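Local coordinates for Lin1840 protein (Listeria innocua serovar 6a, PDB 4ZOD), which probably hydrolyses terminal, non-reducing beta-D-glucosyl residues, releasing beta-D-glucose, as a family 3 glycoside hydrolase, at residues F110-V115 against A662-A667; V234-N239 against G265-D270; A651-P656 against Y688-E693. The protein carries 1 engineered substitution. All coordinates share one frame; numbering follows the deposited sequence.

Interaction 1. Residues F110-V115 against A662-A667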
loop_
_atom_site.group_PDB
_atom_site.type_symbol
_atom_site.label_atom_id
_atom_site.label_comp_id
_atom_site.label_asym_id
_atom_site.label_seq_id
_atom_site.Cartn_x
_atom_site.Cartn_y
_atom_site.Cartn_z
ATOM N N PHE B 110 8.773 -8.746 24.095
ATOM C CA PHE B 110 7.420 -9.145 24.523
ATOM C C PHE B 110 7.346 -9.077 26.063
ATOM O O PHE B 110 6.688 -9.912 26.700
ATOM C CB PHE B 110 7.082 -10.549 24.012
ATOM C CG PHE B 110 6.445 -10.581 22.628
ATOM C CD1 PHE B 110 7.212 -10.394 21.479
ATOM C CD2 PHE B 110 5.086 -10.858 22.466
ATOM C CE1 PHE B 110 6.630 -10.460 20.210
ATOM C CE2 PHE B 110 4.505 -10.893 21.208
ATOM C CZ PHE B 110 5.286 -10.688 20.068
ATOM N N ASP B 111 8.020 -8.068 26.641
ATOM C CA ASP B 111 8.253 -7.983 28.084
ATOM C C ASP B 111 7.927 -6.613 28.658
ATOM O O ASP B 111 8.720 -5.686 28.550
ATOM C CB ASP B 111 9.707 -8.339 28.441
ATOM C CG ASP B 111 9.871 -8.649 29.953
ATOM O OD1 ASP B 111 9.199 -9.587 30.383
ATOM O OD2 ASP B 111 10.605 -7.946 30.674
ATOM N N ARG B 112 6.762 -6.507 29.270
ATOM C CA ARG B 112 6.281 -5.241 29.807
ATOM C C ARG B 112 7.253 -4.604 30.822
ATOM O O ARG B 112 7.486 -3.404 30.736
ATOM C CB ARG B 112 4.894 -5.427 30.450
ATOM C CG ARG B 112 3.771 -5.828 29.510
ATOM C CD ARG B 112 2.619 -6.419 30.288
ATOM N NE ARG B 112 1.394 -6.760 29.540
ATOM C CZ ARG B 112 1.108 -7.939 29.018
ATOM N NH1 ARG B 112 1.949 -8.929 29.101
ATOM N NH2 ARG B 112 -0.069 -8.132 28.406
ATOM N N GLU B 113 7.876 -5.419 31.705
ATOM C CA GLU B 113 8.759 -4.924 32.774
ATOM C C GLU B 113 9.990 -4.331 32.143
ATOM O O GLU B 113 10.302 -3.193 32.407
ATOM C CB GLU B 113 9.153 -6.009 33.817
ATOM C CG GLU B 113 10.107 -5.510 34.922
ATOM C CD GLU B 113 9.498 -4.463 35.887
ATOM O OE1 GLU B 113 8.281 -4.161 35.797
ATOM O OE2 GLU B 113 10.247 -3.923 36.758
ATOM N N THR B 114 10.647 -5.076 31.262
ATOM C CA THR B 114 11.775 -4.521 30.466
ATOM C C THR B 114 11.433 -3.099 29.912
ATOM O O THR B 114 12.210 -2.114 30.041
ATOM C CB THR B 114 12.129 -5.458 29.276
ATOM O OG1 THR B 114 12.624 -6.729 29.743
ATOM C CG2 THR B 114 13.139 -4.778 28.393
ATOM N N VAL B 115 10.249 -2.975 29.326
ATOM C CA VAL B 115 9.881 -1.659 28.763
ATOM C C VAL B 115 9.725 -0.561 29.818
ATOM O O VAL B 115 10.186 0.553 29.639
ATOM C CB VAL B 115 8.629 -1.768 27.850
ATOM C CG1 VAL B 115 8.226 -0.409 27.365
ATOM C CG2 VAL B 115 8.961 -2.642 26.647
ATOM N N ALA B 662 -3.473 -11.845 24.232
ATOM C CA ALA B 662 -2.674 -11.913 25.455
ATOM C C ALA B 662 -1.284 -12.537 25.228
ATOM O O ALA B 662 -1.048 -13.287 24.285
ATOM C CB ALA B 662 -3.439 -12.727 26.513
ATOM N N PHE B 663 -0.383 -12.293 26.165
ATOM C CA PHE B 663 0.945 -12.834 26.070
ATOM C C PHE B 663 1.629 -12.600 27.409
ATOM O O PHE B 663 1.351 -11.608 28.121
ATOM C CB PHE B 663 1.752 -12.137 24.919
ATOM C CG PHE B 663 2.025 -10.690 25.187
ATOM C CD1 PHE B 663 1.098 -9.712 24.814
ATOM C CD2 PHE B 663 3.166 -10.303 25.881
ATOM C CE1 PHE B 663 1.296 -8.395 25.159
ATOM C CE2 PHE B 663 3.388 -8.952 26.199
ATOM C CZ PHE B 663 2.461 -8.011 25.814
ATOM N N GLU B 664 2.536 -13.511 27.718
ATOM C CA GLU B 664 3.328 -13.438 28.949
ATOM C C GLU B 664 4.599 -14.260 28.740
ATOM O O GLU B 664 4.602 -15.361 28.208
ATOM C CB GLU B 664 2.513 -13.878 30.175
ATOM C CG GLU B 664 2.120 -12.746 31.122
ATOM C CD GLU B 664 3.068 -12.751 32.274
ATOM O OE1 GLU B 664 2.953 -13.658 33.151
ATOM O OE2 GLU B 664 3.979 -11.906 32.262
ATOM N N LYS B 665 5.688 -13.617 29.086
ATOM C CA LYS B 665 6.990 -14.180 28.994
ATOM C C LYS B 665 7.157 -14.897 30.345
ATOM O O LYS B 665 6.939 -14.286 31.389
ATOM C CB LYS B 665 8.031 -13.062 28.856
ATOM C CG LYS B 665 9.415 -13.558 28.501
ATOM C CD LYS B 665 10.292 -12.436 27.929
ATOM C CE LYS B 665 11.155 -12.897 26.762
ATOM N NZ LYS B 665 12.065 -11.793 26.307
ATOM N N VAL B 666 7.543 -16.157 30.302
ATOM C CA VAL B 666 7.655 -17.010 31.476
ATOM C C VAL B 666 9.083 -17.501 31.617
ATOM O O VAL B 666 9.581 -18.173 30.700
ATOM C CB VAL B 666 6.793 -18.269 31.282
ATOM C CG1 VAL B 666 6.879 -19.177 32.519
ATOM C CG2 VAL B 666 5.348 -17.890 30.961
ATOM N N ALA B 667 9.720 -17.195 32.741
ATOM C CA ALA B 667 11.032 -17.741 33.073
ATOM C C ALA B 667 10.911 -19.141 33.741
ATOM O O ALA B 667 10.117 -19.341 34.668
ATOM C CB ALA B 667 11.757 -16.803 33.999
HETATM O O HOH W 1 -1.533 -10.437 28.239
#
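The guanidinium of R112 lies flat on one face of the F663 ring, the two planes only 9° apart and their centres 4.0 Å from each other. This is both a stack and a cation-pi contact, with NH1 displaced toward the ring's rim. The extended chain of R112, straight from CG to NE, reaches out to the F663 ring, which comes from the opposite direction.

A second aromatic contact joins F110 to F663. It is T-shaped: the edge of F110 faces the F663 ring at 90°, with centroids 5.7 Å apart and CD2 of F110 4.0 Å from CD2 of F663.

Polar bonds fix the rotation of the guanidinium. R112 NH1 donates in the guanidinium plane to F663 O over 2.9 Å, in a nearly straight bond (173°), and NH2 gives a bond to water 1, which also accepts from F663 N. NH2 is further engaged by a salt bridge to E163.

D111 N-caps helix 112-128: its OD2 accepts from T114 N (2.9 Å) and from T114 OG1, which arrive from opposite faces of the carboxylate. Its OD1 rests 3.9 Å from CD of K665, a contact of the carboxylate oxygen with a methylene of the lysine chain. The ammonium of K665 is in a salt bridge with E373.

The contact thus joins the barrel domain to strand 659-668, an outermost strand of the fibronectin type III-like sheet, which pairs with strand 638-648. Helix 158-173 packs against both phenylalanines through L160.

Interaction 2. Residues V234-N239 against G265-D270. With BGC (beta-D-glucopyranose), chain L.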
loop_
_atom_site.group_PDB
_atom_site.type_symbol
_atom_site.label_atom_id
_atom_site.label_comp_id
_atom_site.label_asym_id
_atom_site.label_seq_id
_atom_site.Cartn_x
_atom_site.Cartn_y
_atom_site.Cartn_z
ATOM N N VAL B 234 0.065 14.812 24.005
ATOM C CA VAL B 234 -0.058 14.153 22.710
ATOM C C VAL B 234 0.547 15.063 21.644
ATOM O O VAL B 234 0.460 16.263 21.780
ATOM C CB VAL B 234 -1.517 13.819 22.410
ATOM C CG1 VAL B 234 -1.676 13.189 21.049
ATOM C CG2 VAL B 234 -2.030 12.827 23.438
ATOM N N MET B 235 1.212 14.477 20.640
ATOM C CA MET B 235 1.785 15.235 19.514
ATOM C C MET B 235 1.055 14.859 18.214
ATOM O O MET B 235 0.743 13.701 18.007
ATOM C CB MET B 235 3.289 14.938 19.387
ATOM C CG MET B 235 4.009 15.531 18.162
ATOM S SD MET B 235 5.735 14.964 18.002
ATOM C CE MET B 235 6.440 15.497 19.572
ATOM N N THR B 236 0.774 15.855 17.364
ATOM C CA THR B 236 0.165 15.610 16.097
ATOM C C THR B 236 1.146 14.881 15.160
ATOM O O THR B 236 2.390 14.888 15.376
ATOM C CB THR B 236 -0.309 16.918 15.416
ATOM O OG1 THR B 236 0.798 17.702 14.990
ATOM C CG2 THR B 236 -1.227 17.765 16.342
ATOM N N ALA B 237 0.580 14.302 14.089
ATOM C CA ALA B 237 1.344 13.667 13.053
ATOM C C ALA B 237 1.551 14.578 11.847
ATOM O O ALA B 237 0.728 15.439 11.558
ATOM C CB ALA B 237 0.601 12.425 12.623
ATOM N N PHE B 238 2.612 14.313 11.099
ATOM C CA PHE B 238 2.886 14.975 9.815
ATOM C C PHE B 238 1.944 14.680 8.635
ATOM O O PHE B 238 1.781 15.525 7.724
ATOM C CB PHE B 238 4.300 14.628 9.364
ATOM C CG PHE B 238 5.406 15.343 10.137
ATOM C CD1 PHE B 238 5.413 16.728 10.250
ATOM C CD2 PHE B 238 6.500 14.637 10.618
ATOM C CE1 PHE B 238 6.446 17.417 10.898
ATOM C CE2 PHE B 238 7.543 15.295 11.246
ATOM C CZ PHE B 238 7.508 16.689 11.411
ATOM N N ASN B 239 1.386 13.483 8.628
ATOM C CA ASN B 239 0.521 13.023 7.510
ATOM C C ASN B 239 -0.918 13.545 7.483
ATOM O O ASN B 239 -1.469 13.894 8.515
ATOM C CB ASN B 239 0.422 11.506 7.526
ATOM C CG ASN B 239 0.006 10.954 8.887
ATOM O OD1 ASN B 239 0.809 10.975 9.845
ATOM N ND2 ASN B 239 -1.238 10.441 8.987
ATOM N N GLY B 265 -5.132 17.171 28.019
ATOM C CA GLY B 265 -3.782 17.732 28.126
ATOM C C GLY B 265 -3.331 18.550 26.934
ATOM O O GLY B 265 -4.121 18.895 26.037
ATOM N N VAL B 266 -2.038 18.873 26.933
ATOM C CA VAL B 266 -1.445 19.702 25.893
ATOM C C VAL B 266 -1.270 18.862 24.625
ATOM O O VAL B 266 -0.787 17.725 24.707
ATOM C CB VAL B 266 -0.071 20.271 26.315
ATOM C CG1 VAL B 266 0.551 21.057 25.166
ATOM C CG2 VAL B 266 -0.213 21.167 27.553
ATOM N N LEU B 267 -1.741 19.409 23.500
ATOM C CA LEU B 267 -1.585 18.849 22.164
ATOM C C LEU B 267 -0.543 19.692 21.466
ATOM O O LEU B 267 -0.781 20.868 21.190
ATOM C CB LEU B 267 -2.901 18.945 21.362
ATOM C CG LEU B 267 -2.866 18.372 19.920
ATOM C CD1 LEU B 267 -2.366 16.912 19.977
ATOM C CD2 LEU B 267 -4.187 18.443 19.173
ATOM N N ILE B 268 0.611 19.079 21.217
ATOM C CA ILE B 268 1.753 19.735 20.616
ATOM C C ILE B 268 1.918 19.359 19.143
ATOM O O ILE B 268 1.739 18.211 18.766
ATOM C CB ILE B 268 3.067 19.455 21.426
ATOM C CG1 ILE B 268 4.233 20.321 20.921
ATOM C CG2 ILE B 268 3.443 17.977 21.469
ATOM C CD1 ILE B 268 5.490 20.205 21.765
ATOM N N SER B 269 2.192 20.354 18.308
ATOM C CA SER B 269 2.398 20.088 16.908
ATOM C C SER B 269 3.702 19.331 16.786
ATOM O O SER B 269 4.626 19.447 17.621
ATOM C CB SER B 269 2.456 21.347 16.090
ATOM O OG SER B 269 3.765 21.913 16.079
ATOM N N ASP B 270 3.789 18.518 15.754
ATOM C CA ASP B 270 5.088 17.977 15.442
ATOM C C ASP B 270 5.884 19.175 14.880
ATOM O O ASP B 270 5.359 20.256 14.695
ATOM C CB ASP B 270 4.996 16.740 14.472
ATOM C CG ASP B 270 6.244 15.827 14.537
ATOM O OD1 ASP B 270 7.300 16.308 15.021
ATOM O OD2 ASP B 270 6.202 14.661 14.128
HETATM C C2 BGC L . 9.720 14.116 14.880
HETATM C C3 BGC L . 9.273 13.905 16.303
HETATM C C4 BGC L . 10.292 14.562 17.265
HETATM C C5 BGC L . 10.447 16.017 16.896
HETATM C C6 BGC L . 11.286 16.967 17.783
HETATM C C1 BGC L . 10.097 15.573 14.639
HETATM O O1 BGC L . 10.709 15.629 13.379
HETATM O O2 BGC L . 8.679 13.698 13.986
HETATM O O3 BGC L . 9.002 12.502 16.508
HETATM O O4 BGC L . 9.797 14.441 18.580
HETATM O O5 BGC L . 11.044 16.000 15.618
HETATM O O6 BGC L . 12.582 16.408 17.987
HETATM O O HOH W 2 4.526 13.012 12.923
#
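D270 OD2, 3.2 Å above the F238 ring at CE2, is gripped by two hydrogen bonds: O2 of the bound glucose donates to it over 2.7 Å, and so does water 2 over 2.6 Å. That water also accepts from F238 N and so ties the carboxylate to the loop after strand 233-236. Both segments belong to the parallel strands of the TIM-type barrel of family 3 glycoside hydrolases, forming one beta-alpha-beta unit with helix 250-260 as the crossover, and D270 follows the second strand into the sugar site.

The backbones pair in parallel register, V234 opposite L267 and M235 opposite I268. V234 N donates to V266 O, I268 N to V234 O, and T236 N to I268 O. D270 N then turns to a side chain, T236 OG1, at 3.2 Å; this hydroxyl is also bonded to T247.

On one face of the sheet V234 CG1 touches L267 CD1, and on the other M235 CB meets I268 CG2 at 3.7 Å. Beyond the strands the contact passes to D270. Its carboxylate is stacked on F238, planes 17° apart, with CB over the same ring in a CH-pi contact. CG anti to the backbone N (chi1 -158°) carries the group toward the glucose, which D91, R149, K191, H192 and E473 also bind. M235 flanks the carboxylate, its SD 3.6 Å from D270 CG and its CE near O4 of the glucose.

Consistent with the position of the nucleophile in this family, D270 OD1 comes within 2.9 Å of the glucose C1.

Interaction 3. Residues A651-P656 against Y688-E693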
loop_
_atom_site.group_PDB
_atom_site.type_symbol
_atom_site.label_atom_id
_atom_site.label_comp_id
_atom_site.label_asym_id
_atom_site.label_seq_id
_atom_site.Cartn_x
_atom_site.Cartn_y
_atom_site.Cartn_z
ATOM N N ALA B 651 -18.329 -12.768 10.652
ATOM C CA ALA B 651 -18.772 -11.543 11.202
ATOM C C ALA B 651 -19.356 -10.676 10.105
ATOM O O ALA B 651 -19.291 -11.018 8.893
ATOM C CB ALA B 651 -17.601 -10.878 11.889
ATOM N N SER B 652 -19.993 -9.591 10.522
ATOM C CA SER B 652 -20.559 -8.617 9.573
ATOM C C SER B 652 -19.466 -7.806 8.800
ATOM O O SER B 652 -19.775 -7.107 7.882
ATOM C CB SER B 652 -21.516 -7.637 10.320
ATOM O OG SER B 652 -20.805 -6.946 11.343
ATOM N N ILE B 653 -18.210 -7.889 9.245
ATOM C CA ILE B 653 -16.992 -7.381 8.563
ATOM C C ILE B 653 -16.052 -8.617 8.441
ATOM O O ILE B 653 -16.019 -9.489 9.334
ATOM C CB ILE B 653 -16.297 -6.352 9.478
ATOM C CG1 ILE B 653 -17.215 -5.191 9.837
ATOM C CG2 ILE B 653 -14.996 -5.860 8.904
ATOM C CD1 ILE B 653 -17.821 -4.477 8.674
ATOM N N SER B 654 -15.330 -8.747 7.337
ATOM C CA SER B 654 -14.301 -9.779 7.222
ATOM C C SER B 654 -13.200 -9.541 8.269
ATOM O O SER B 654 -12.532 -8.512 8.269
ATOM C CB SER B 654 -13.685 -9.768 5.844
ATOM O OG SER B 654 -12.696 -10.736 5.738
ATOM N N ARG B 655 -13.033 -10.475 9.188
ATOM C CA ARG B 655 -12.102 -10.300 10.335
ATOM C C ARG B 655 -10.788 -11.043 10.091
ATOM O O ARG B 655 -10.777 -12.057 9.353
ATOM C CB ARG B 655 -12.717 -10.824 11.659
ATOM C CG ARG B 655 -14.059 -10.223 12.050
ATOM C CD ARG B 655 -13.959 -8.860 12.722
ATOM N NE ARG B 655 -13.376 -9.042 14.033
ATOM C CZ ARG B 655 -12.263 -8.478 14.491
ATOM N NH1 ARG B 655 -11.826 -8.806 15.706
ATOM N NH2 ARG B 655 -11.562 -7.624 13.787
ATOM N N PRO B 656 -9.711 -10.589 10.746
ATOM C CA PRO B 656 -8.406 -11.153 10.609
ATOM C C PRO B 656 -8.369 -12.567 11.050
ATOM O O PRO B 656 -9.151 -12.966 11.906
ATOM C CB PRO B 656 -7.525 -10.296 11.503
ATOM C CG PRO B 656 -8.326 -9.134 11.907
ATOM C CD PRO B 656 -9.724 -9.373 11.580
ATOM N N TYR B 688 -14.935 -3.153 15.615
ATOM C CA TYR B 688 -15.717 -2.019 15.100
ATOM C C TYR B 688 -16.516 -2.383 13.867
ATOM O O TYR B 688 -15.939 -2.893 12.913
ATOM C CB TYR B 688 -14.858 -0.852 14.757
ATOM C CG TYR B 688 -14.362 -0.172 15.965
ATOM C CD1 TYR B 688 -15.109 0.819 16.575
ATOM C CD2 TYR B 688 -13.160 -0.543 16.530
ATOM C CE1 TYR B 688 -14.623 1.480 17.700
ATOM C CE2 TYR B 688 -12.673 0.095 17.651
ATOM C CZ TYR B 688 -13.415 1.109 18.223
ATOM O OH TYR B 688 -12.906 1.716 19.321
ATOM N N ASN B 689 -17.821 -2.093 13.853
ATOM C CA ASN B 689 -18.627 -2.568 12.736
ATOM C C ASN B 689 -18.725 -1.502 11.641
ATOM O O ASN B 689 -18.140 -0.433 11.764
ATOM C CB ASN B 689 -19.990 -3.052 13.183
ATOM C CG ASN B 689 -20.955 -1.924 13.529
ATOM O OD1 ASN B 689 -20.689 -0.719 13.351
ATOM N ND2 ASN B 689 -22.146 -2.344 13.975
ATOM N N HIS B 690 -19.444 -1.796 10.557
ATOM C CA HIS B 690 -19.441 -0.837 9.449
ATOM C C HIS B 690 -19.994 0.505 9.879
ATOM O O HIS B 690 -19.670 1.473 9.274
ATOM C CB HIS B 690 -20.167 -1.342 8.217
ATOM C CG HIS B 690 -21.514 -1.933 8.505
ATOM N ND1 HIS B 690 -22.685 -1.201 8.439
ATOM C CD2 HIS B 690 -21.875 -3.195 8.852
ATOM C CE1 HIS B 690 -23.706 -1.986 8.739
ATOM N NE2 HIS B 690 -23.242 -3.202 8.980
ATOM N N GLN B 691 -20.794 0.567 10.929
ATOM C CA GLN B 691 -21.340 1.859 11.387
ATOM C C GLN B 691 -20.495 2.523 12.468
ATOM O O GLN B 691 -20.935 3.494 13.060
ATOM C CB GLN B 691 -22.793 1.749 11.866
ATOM C CG GLN B 691 -23.766 1.436 10.754
ATOM C CD GLN B 691 -24.991 0.736 11.276
ATOM O OE1 GLN B 691 -25.349 -0.352 10.813
ATOM N NE2 GLN B 691 -25.627 1.334 12.274
ATOM N N LEU B 692 -19.288 2.014 12.707
ATOM C CA LEU B 692 -18.358 2.500 13.797
ATOM C C LEU B 692 -18.793 2.215 15.242
ATOM O O LEU B 692 -18.277 2.810 16.186
ATOM C CB LEU B 692 -18.002 3.965 13.604
ATOM C CG LEU B 692 -17.428 4.124 12.177
ATOM C CD1 LEU B 692 -17.456 5.554 11.624
ATOM C CD2 LEU B 692 -16.011 3.552 12.088
ATOM N N GLU B 693 -19.701 1.256 15.410
ATOM C CA GLU B 693 -20.033 0.767 16.757
ATOM C C GLU B 693 -19.036 -0.332 17.158
ATOM O O GLU B 693 -18.738 -1.201 16.340
ATOM C CB GLU B 693 -21.460 0.171 16.792
ATOM C CG GLU B 693 -22.575 1.002 16.134
ATOM C CD GLU B 693 -23.873 0.204 16.033
ATOM O OE1 GLU B 693 -24.095 -0.450 14.999
ATOM O OE2 GLU B 693 -24.651 0.163 17.010
#
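S652 approaches N689 only loosely, its OG 4.4 Å from CB of N689; the hydroxyl itself is hydrogen-bonded to E697. Both segments are loops of the fibronectin type III-like domain. Residues 651-656 join strands 638-648 and 659-668. The loop 688-693 caps the hairpin of strands 687-688 and 694-695 with a type I turn and G1 bulge.

I653 carries the contact. Its CG1 lies beside the backbone N (chi1 -58°), which points the ethyl branch at the turn: CG1 packs 4.0 Å from Y688 O, and CD1 rests 3.7 Å from H690 N. CD1 also meets H690 CB and lies at the edge of the imidazole ring, near its plane. No hydrogen bond crosses between the segments.

S654 faces the second subunit, where its OG is bonded to the carbonyl of H280; I653 also packs there, on I244 of that subunit.

The turn that receives I653 is held from within. N689 N donates to E693 O and L692 N to N689 O, and the amide of N689 spans the loop: OD1 accepts from E693 N (3.0 Å) while ND2 donates to E693 OE1 over 2.9 Å, at 166°.

In the fold
The contacts lie with centres 29 to 30 Å apart and do not touch. Interaction 2 builds part of the glucose site at the end of the barrel strands. Interaction 1, on the opposite side of the chain's centre with nearest atoms about 17 Å away, docks the fibronectin type III-like sheet on the barrel domain. Interaction 3 belongs to that same fibronectin type III-like domain, nearest atoms about 12 Å from interaction 1, with the side chain of S652 about 8 Å from those of the magnesium ligands D648 and T650. H280 relates interaction 2 of one subunit to interaction 3 of the other, binding F238 O in its own chain and, through its carbonyl, S654 OG of the partner subunit.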